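Local coordinates for protein profilin-2 (Acanthamoeba castellanii, PDB 1F2K) that binds monomeric actin, preventing its polymerization at high concentration and enhancing it at low concentration, and also binds PIP2 and poly-L-proline, at residues N9-T13 and G14-Q18; E102-Q105 and P106-A110. One frame throughout, in Å; residues are numbered along the deposited sequence.

Contact 1: residues N9-T13 and G14-Q18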
# COMPACT_ATOMS: atom_id res chain seq x y z
N ASN A 9 -7.73 -8.36 -7.86
CA ASN A 9 -7.35 -8.91 -6.55
C ASN A 9 -7.39 -7.93 -5.40
O ASN A 9 -7.52 -8.36 -4.26
CB ASN A 9 -5.95 -9.53 -6.63
CG ASN A 9 -5.80 -10.50 -7.79
OD1 ASN A 9 -5.75 -11.68 -7.60
ND2 ASN A 9 -5.71 -9.97 -8.99
N LEU A 10 -7.25 -6.64 -5.69
CA LEU A 10 -7.34 -5.61 -4.64
C LEU A 10 -8.67 -4.89 -4.68
O LEU A 10 -9.60 -5.23 -3.94
CB LEU A 10 -6.21 -4.63 -4.79
CG LEU A 10 -4.90 -5.32 -4.51
CD1 LEU A 10 -3.79 -4.31 -4.73
CD2 LEU A 10 -4.90 -5.90 -3.08
N VAL A 11 -8.82 -3.93 -5.57
CA VAL A 11 -10.08 -3.20 -5.60
C VAL A 11 -11.33 -4.06 -5.88
O VAL A 11 -12.35 -3.92 -5.17
CB VAL A 11 -10.02 -2.04 -6.61
CG1 VAL A 11 -11.34 -1.30 -6.62
CG2 VAL A 11 -8.84 -1.09 -6.24
N GLY A 12 -11.24 -4.96 -6.85
CA GLY A 12 -12.40 -5.78 -7.16
C GLY A 12 -13.02 -6.59 -6.02
O GLY A 12 -14.20 -7.03 -6.08
N THR A 13 -12.26 -6.79 -4.96
CA THR A 13 -12.72 -7.58 -3.85
C THR A 13 -13.64 -6.85 -2.96
O THR A 13 -14.43 -7.46 -2.30
CB THR A 13 -11.57 -8.00 -2.93
OG1 THR A 13 -11.03 -6.83 -2.29
CG2 THR A 13 -10.49 -8.74 -3.72
N GLY A 14 -13.49 -5.54 -2.88
CA GLY A 14 -14.32 -4.78 -1.94
C GLY A 14 -13.61 -4.39 -0.63
O GLY A 14 -14.12 -3.59 0.15
N ALA A 15 -12.43 -4.97 -0.39
CA ALA A 15 -11.65 -4.70 0.82
C ALA A 15 -10.85 -3.40 0.84
O ALA A 15 -10.49 -2.91 1.91
CB ALA A 15 -10.71 -5.85 1.08
N VAL A 16 -10.54 -2.85 -0.33
CA VAL A 16 -9.82 -1.57 -0.38
C VAL A 16 -10.63 -0.78 -1.38
O VAL A 16 -11.24 -1.36 -2.29
CB VAL A 16 -8.35 -1.72 -0.85
CG1 VAL A 16 -7.65 -2.67 0.03
CG2 VAL A 16 -8.28 -2.19 -2.31
N THR A 17 -10.66 0.54 -1.23
CA THR A 17 -11.47 1.36 -2.13
C THR A 17 -10.59 1.87 -3.24
O THR A 17 -11.08 2.21 -4.30
CB THR A 17 -12.13 2.60 -1.41
OG1 THR A 17 -11.23 3.71 -1.47
CG2 THR A 17 -12.39 2.33 0.07
N GLN A 18 -9.28 1.88 -3.01
CA GLN A 18 -8.31 2.36 -4.00
C GLN A 18 -6.98 1.62 -3.81
O GLN A 18 -6.64 1.26 -2.68
CB GLN A 18 -8.08 3.86 -3.82
CG GLN A 18 -9.19 4.72 -4.35
CD GLN A 18 -8.93 6.20 -4.21
OE1 GLN A 18 -8.49 6.69 -3.15
NE2 GLN A 18 -9.23 6.95 -5.27
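G14 turns the chain back from helix 2-11: its N donates to V11 O (3.0 Å), closing a type I beta turn over V11-G14. G14 is the first residue to leave helical backbone angles, with a positive phi of 100° that turns the chain off the helix. At A15 the T13 hydroxyl takes over: A15 N points almost straight at T13 OG1 (3.0 Å, N-H...O angle 171°), while the hydroxyl gives its own proton to L10 O at 2.7 Å, in the carbonyl plane. Thus OG1 bridges the last turn of the helix to the departing chain, and L10 O is gripped twice, since T13 N also reaches it. The T13 torsion (chi1 67°) sets OG1 between backbone N and carbonyl carbon, where it can reach both L10 O and A15 N. V16 folds back next; its CG2 lies 3.6 Å from L10 C and also meets L10 CB and, at 4.1 Å, V11 CG2, with the two valine side chains crossing at about a right angle. T17 and Q18 then both face V99 in a classic beta bulge, and Q18 starts strand 18-23. The turn thus joins helix 2-11 to a strand paired with strand 94-100, while L10 packs on V112 and L116, and A15 on T108 and V112, of helix 106-121.

Contact 2: residues E102-Q105 and P106-A110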
# COMPACT_ATOMS: atom_id res chain seq x y z
N GLU A 102 -14.11 4.52 5.49
CA GLU A 102 -14.98 4.31 6.63
C GLU A 102 -15.65 2.94 6.62
O GLU A 102 -15.53 2.17 7.58
CB GLU A 102 -16.05 5.38 6.63
CG GLU A 102 -15.56 6.74 7.08
CD GLU A 102 -16.38 7.27 8.26
OE1 GLU A 102 -17.56 6.81 8.38
OE2 GLU A 102 -15.86 8.13 9.03
N LYS A 103 -16.37 2.67 5.51
CA LYS A 103 -17.14 1.44 5.29
C LYS A 103 -16.37 0.13 5.37
O LYS A 103 -16.98 -0.94 5.38
CB LYS A 103 -17.85 1.49 3.92
CG LYS A 103 -19.00 2.48 3.80
CD LYS A 103 -18.53 3.89 3.43
CE LYS A 103 -19.66 4.67 2.74
NZ LYS A 103 -19.34 6.11 2.48
N ILE A 104 -15.04 0.19 5.44
CA ILE A 104 -14.23 -1.03 5.50
C ILE A 104 -13.48 -1.31 6.80
O ILE A 104 -12.92 -0.43 7.44
CB ILE A 104 -13.23 -1.08 4.30
CG1 ILE A 104 -14.02 -1.22 3.00
CG2 ILE A 104 -12.25 -2.26 4.47
CD1 ILE A 104 -13.30 -0.72 1.71
N GLN A 105 -13.49 -2.60 7.16
CA GLN A 105 -12.83 -3.12 8.34
C GLN A 105 -11.34 -3.11 8.10
O GLN A 105 -10.87 -3.83 7.22
CB GLN A 105 -13.22 -4.58 8.51
CG GLN A 105 -14.51 -4.83 9.21
CD GLN A 105 -14.30 -5.08 10.68
OE1 GLN A 105 -13.81 -4.19 11.41
NE2 GLN A 105 -14.67 -6.30 11.14
N PRO A 106 -10.57 -2.31 8.85
CA PRO A 106 -9.12 -2.28 8.63
C PRO A 106 -8.48 -3.63 8.40
O PRO A 106 -7.80 -3.81 7.40
CB PRO A 106 -8.61 -1.58 9.87
CG PRO A 106 -9.64 -0.42 9.99
CD PRO A 106 -10.98 -1.22 9.76
N GLY A 107 -8.71 -4.57 9.30
CA GLY A 107 -8.16 -5.91 9.16
C GLY A 107 -8.68 -6.66 7.94
O GLY A 107 -8.07 -7.63 7.51
N THR A 108 -9.82 -6.25 7.39
CA THR A 108 -10.33 -6.88 6.18
C THR A 108 -9.41 -6.45 5.04
O THR A 108 -9.06 -7.23 4.15
CB THR A 108 -11.76 -6.40 5.85
OG1 THR A 108 -12.68 -7.01 6.74
CG2 THR A 108 -12.17 -6.76 4.44
N ALA A 109 -9.01 -5.18 5.07
CA ALA A 109 -8.16 -4.68 4.03
C ALA A 109 -6.74 -5.25 4.16
O ALA A 109 -6.10 -5.49 3.14
CB ALA A 109 -8.12 -3.14 4.08
N ALA A 110 -6.28 -5.48 5.40
CA ALA A 110 -4.92 -5.95 5.61
C ALA A 110 -4.83 -7.36 5.07
O ALA A 110 -3.84 -7.74 4.48
CB ALA A 110 -4.58 -5.95 7.11
O HOH W 1 -11.10 -4.82 11.32
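T108 and Q105 cross at about a right angle at the start of helix 106-121, T108 turning its side chain back onto the residue in the N-cap position. T108 OG1 touches Q105 CB at 3.1 Å, and T108 CB lies close beside Q105 O, at 3.0 Å. With chi1 at -75°, T108 holds OG1 beside its own backbone N and against the Q105 methylene, while CG2 is swung anti to that N. The Q105 chain is bent at chi2, so its amide leads away from the helix. There a water spans the first turn, donating a weak bond to Q105 OE1 and accepting one from G107 N at 3.1 Å. The backbone oxygen of the cap residue does more: Q105 O takes T108 N at 2.6 Å from above the carbonyl plane, and A109 N at 3.1 Å nearly end-on (C=O...N angle 165°), so two N-H groups of the first turn converge on one acceptor. P106, as the first helical residue, has no N-H to offer; its ring CD instead lies against I104 O at 3.1 Å. I104 adds an apolar contact, its CG2 packing on A109 CB at 4.2 Å and, more loosely, near T108 CB. K103, trimethylated in the natural protein, is a plain lysine here. The side chain of K115, an actin-binding residue, is about 10 Å from that of T108, on the same helix. This first turn rests on the sheet through P106 and A109 on Y100 of strand 94-100 and through A109 and A110 on I87 of strand 84-90, while T108 meets A15, and A109 meets V16, of the loop after helix 2-11.

From the N terminus, contact 1 closes the turn that carries the chain out of helix 2-11 and into strand 18-23. Contact 2 comes much later, where the loop leaving strand 94-100 enters helix 106-121. The two lie in series, neither nesting nor crossing, yet their centres are only about 10 Å apart. They meet directly: A15 O lies 3.2 Å from both I104 CG2 and A109 CB, and T17 CG2 packs on I104 CD1. The exit of one terminal helix and the entry of the other are thereby held together at one end of the profilin sheet, beside the neighbouring strands 18-23 and 94-100.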